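Local structure of proton-dependent oligopeptide transporter family protein (Xanthomonas campestris, 6EI3) at residues T77-F82 with A184-G189. The protein probably carries small peptides across the membrane together with protons, as a POT family transporter of the major facilitator superfamily, captured here in an auto-inhibited state. Sequence-based numbering, arbitrary orientation.
With 78M ((2S)-2,3-dihydroxypropyl(7Z)-pentadec-7-enoate), chain B.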
loop_
_atom_site.group_PDB
_atom_site.type_symbol
_atom_site.label_atom_id
_atom_site.label_comp_id
_atom_site.label_asym_id
_atom_site.label_seq_id
_atom_site.Cartn_x
_atom_site.Cartn_y
_atom_site.Cartn_z
ATOM N N THR A 77 13.333 19.851 -4.030
ATOM C CA THR A 77 13.658 20.163 -2.625
ATOM C C THR A 77 12.999 19.179 -1.654
ATOM O O THR A 77 13.637 18.739 -0.706
ATOM C CB THR A 77 13.283 21.623 -2.324
ATOM O OG1 THR A 77 14.083 22.452 -3.163
ATOM C CG2 THR A 77 13.498 22.017 -0.855
ATOM N N THR A 78 11.735 18.857 -1.892
ATOM C CA THR A 78 10.957 17.956 -1.046
ATOM C C THR A 78 11.566 16.551 -1.094
ATOM O O THR A 78 11.774 15.950 -0.035
ATOM C CB THR A 78 9.478 18.028 -1.439
ATOM O OG1 THR A 78 9.100 19.403 -1.491
ATOM C CG2 THR A 78 8.570 17.296 -0.445
ATOM N N ILE A 79 11.942 16.077 -2.305
ATOM C CA ILE A 79 12.585 14.769 -2.463
ATOM C C ILE A 79 13.880 14.727 -1.667
ATOM O O ILE A 79 14.099 13.769 -0.926
ATOM C CB ILE A 79 12.800 14.320 -3.955
ATOM C CG1 ILE A 79 11.441 14.025 -4.635
ATOM C CG2 ILE A 79 13.711 13.040 -3.992
ATOM C CD1 ILE A 79 11.464 14.035 -6.211
ATOM N N ILE A 80 14.726 15.750 -1.818
ATOM C CA ILE A 80 16.018 15.843 -1.134
ATOM C C ILE A 80 15.873 15.757 0.392
ATOM O O ILE A 80 16.572 14.964 1.020
ATOM C CB ILE A 80 16.809 17.116 -1.592
ATOM C CG1 ILE A 80 17.519 16.880 -2.939
ATOM C CG2 ILE A 80 17.818 17.604 -0.526
ATOM C CD1 ILE A 80 18.773 15.899 -2.948
ATOM N N TRP A 81 14.954 16.556 0.974
ATOM C CA TRP A 81 14.782 16.602 2.422
ATOM C C TRP A 81 14.150 15.345 2.985
ATOM O O TRP A 81 14.599 14.879 4.023
ATOM C CB TRP A 81 14.052 17.877 2.860
ATOM C CG TRP A 81 14.983 19.055 2.861
ATOM C CD1 TRP A 81 15.016 20.073 1.954
ATOM C CD2 TRP A 81 16.128 19.242 3.714
ATOM N NE1 TRP A 81 16.055 20.930 2.240
ATOM C CE2 TRP A 81 16.754 20.443 3.317
ATOM C CE3 TRP A 81 16.669 18.522 4.800
ATOM C CZ2 TRP A 81 17.885 20.953 3.973
ATOM C CZ3 TRP A 81 17.792 19.023 5.445
ATOM C CH2 TRP A 81 18.386 20.228 5.036
ATOM N N PHE A 82 13.148 14.769 2.303
ATOM C CA PHE A 82 12.565 13.507 2.750
ATOM C C PHE A 82 13.597 12.378 2.609
ATOM O O PHE A 82 13.653 11.519 3.477
ATOM C CB PHE A 82 11.287 13.172 1.977
ATOM C CG PHE A 82 10.037 13.756 2.590
ATOM C CD1 PHE A 82 9.436 13.158 3.691
ATOM C CD2 PHE A 82 9.465 14.907 2.071
ATOM C CE1 PHE A 82 8.267 13.686 4.247
ATOM C CE2 PHE A 82 8.293 15.436 2.630
ATOM C CZ PHE A 82 7.702 14.824 3.716
ATOM N N ALA A 184 22.566 10.517 -2.894
ATOM C CA ALA A 184 23.732 11.132 -3.525
ATOM C C ALA A 184 23.553 11.225 -5.040
ATOM O O ALA A 184 23.878 12.259 -5.621
ATOM C CB ALA A 184 25.010 10.347 -3.190
ATOM N N VAL A 185 23.069 10.138 -5.680
ATOM C CA VAL A 185 22.851 10.089 -7.128
ATOM C C VAL A 185 21.779 11.121 -7.548
ATOM O O VAL A 185 21.999 11.872 -8.500
ATOM C CB VAL A 185 22.575 8.645 -7.641
ATOM C CG1 VAL A 185 21.989 8.657 -9.051
ATOM C CG2 VAL A 185 23.860 7.801 -7.612
ATOM N N PHE A 186 20.666 11.209 -6.787
ATOM C CA PHE A 186 19.616 12.190 -7.072
ATOM C C PHE A 186 20.229 13.607 -7.049
ATOM O O PHE A 186 20.092 14.340 -8.018
ATOM C CB PHE A 186 18.420 12.052 -6.091
ATOM C CG PHE A 186 17.231 12.933 -6.443
ATOM C CD1 PHE A 186 16.342 12.565 -7.456
ATOM C CD2 PHE A 186 16.993 14.118 -5.753
ATOM C CE1 PHE A 186 15.253 13.390 -7.791
ATOM C CE2 PHE A 186 15.882 14.913 -6.056
ATOM C CZ PHE A 186 15.023 14.548 -7.079
ATOM N N TRP A 187 20.995 13.929 -5.989
ATOM C CA TRP A 187 21.683 15.215 -5.796
ATOM C C TRP A 187 22.705 15.523 -6.917
ATOM O O TRP A 187 22.833 16.675 -7.333
ATOM C CB TRP A 187 22.334 15.230 -4.395
ATOM C CG TRP A 187 23.163 16.442 -4.092
ATOM C CD1 TRP A 187 22.730 17.631 -3.576
ATOM C CD2 TRP A 187 24.583 16.560 -4.248
ATOM N NE1 TRP A 187 23.793 18.499 -3.441
ATOM C CE2 TRP A 187 24.941 17.872 -3.858
ATOM C CE3 TRP A 187 25.587 15.697 -4.725
ATOM C CZ2 TRP A 187 26.266 18.332 -3.900
ATOM C CZ3 TRP A 187 26.900 16.151 -4.759
ATOM C CH2 TRP A 187 27.228 17.457 -4.360
ATOM N N LEU A 188 23.388 14.498 -7.443
ATOM C CA LEU A 188 24.363 14.680 -8.530
ATOM C C LEU A 188 23.741 15.195 -9.848
ATOM O O LEU A 188 24.432 15.813 -10.634
ATOM C CB LEU A 188 25.185 13.391 -8.759
ATOM C CG LEU A 188 26.348 13.167 -7.769
ATOM C CD1 LEU A 188 26.748 11.714 -7.708
ATOM C CD2 LEU A 188 27.568 14.005 -8.142
ATOM N N GLY A 189 22.450 14.970 -10.067
ATOM C CA GLY A 189 21.806 15.504 -11.259
ATOM C C GLY A 189 21.101 16.837 -11.049
ATOM O O GLY A 189 20.430 17.295 -11.973
HETATM O O21 78M B . 16.789 22.188 -2.941
HETATM C C20 78M B . 17.045 22.990 -1.797
HETATM C C18 78M B . 17.603 22.157 -0.666
HETATM O O19 78M B . 17.497 22.883 0.564
HETATM C C17 78M B . 19.038 21.756 -0.904
HETATM O O2 78M B . 19.363 20.818 0.150
HETATM C C1 78M B . 20.524 20.160 0.059
HETATM O O1 78M B . 21.263 20.228 -0.890
HETATM C C2 78M B . 20.783 19.351 1.300
HETATM C C3 78M B . 21.995 18.421 1.235
HETATM C C4 78M B . 21.794 17.212 0.327
HETATM C C5 78M B . 22.908 16.184 0.410
HETATM C C6 78M B . 22.900 15.170 -0.728
HETATM C C7 78M B . 23.726 13.945 -0.458
HETATM C C8 78M B . 25.028 13.764 -0.654
HETATM C C9 78M B . 26.044 14.742 -1.184
HETATM C C10 78M B . 27.444 14.129 -1.327
HETATM C C11 78M B . 27.636 13.288 -2.583
HETATM C C12 78M B . 28.791 12.298 -2.514
HETATM C C13 78M B . 29.096 11.604 -3.839
HETATM C C15 78M B . 29.235 9.073 -3.433
HETATM C C14 78M B . 29.986 10.368 -3.735
#
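I80 and W187 are the nearest residues by backbone, 7.4 Å apart at their CA atoms. They sit on two helical segments, 77-82 and 184-188, that run roughly antiparallel at 154°. The axes of the two short segments come within 10.6 Å of each other at their closest, and the side chains of I79, I80, F186 and W187 meet between them. F186 reaches across from helix 168-188, its CG anti to the backbone N. The methyl CG2 of I79 sits over one face of this ring, 3.7 Å from the centroid and 19° off the normal, a CH-pi contact. I80 meets the same ring at its edge, with CD1 3.8 Å from F186 CD2. That methyl also touches W187 CB. Y76 and Y193 meet the F186 ring as well, and I7 and N10 of helix 4-22 touch it.

A monoacylglycerol lipid, 78M, bridges the two helices. Its headgroup is held by helix 62-95: T77 OG1 and 78M O21 share a hydrogen bond of 2.7 Å, and W81 NE1 donates to 78M O19 at 3.0 Å with a bent N-H...O angle of 151°. The ester lies by I80 CG2. The acyl chain then passes over a face of the W187 indole, with 78M C6 3.6 Å from W187 CG. Between the protein segments the contact is wholly apolar and rests on shape. Both hydrogen bonds from these segments to the lipid go to its glycerol headgroup, while the tail lies on the indole and brushes A184 CB, consistent with a surface that meets lipid.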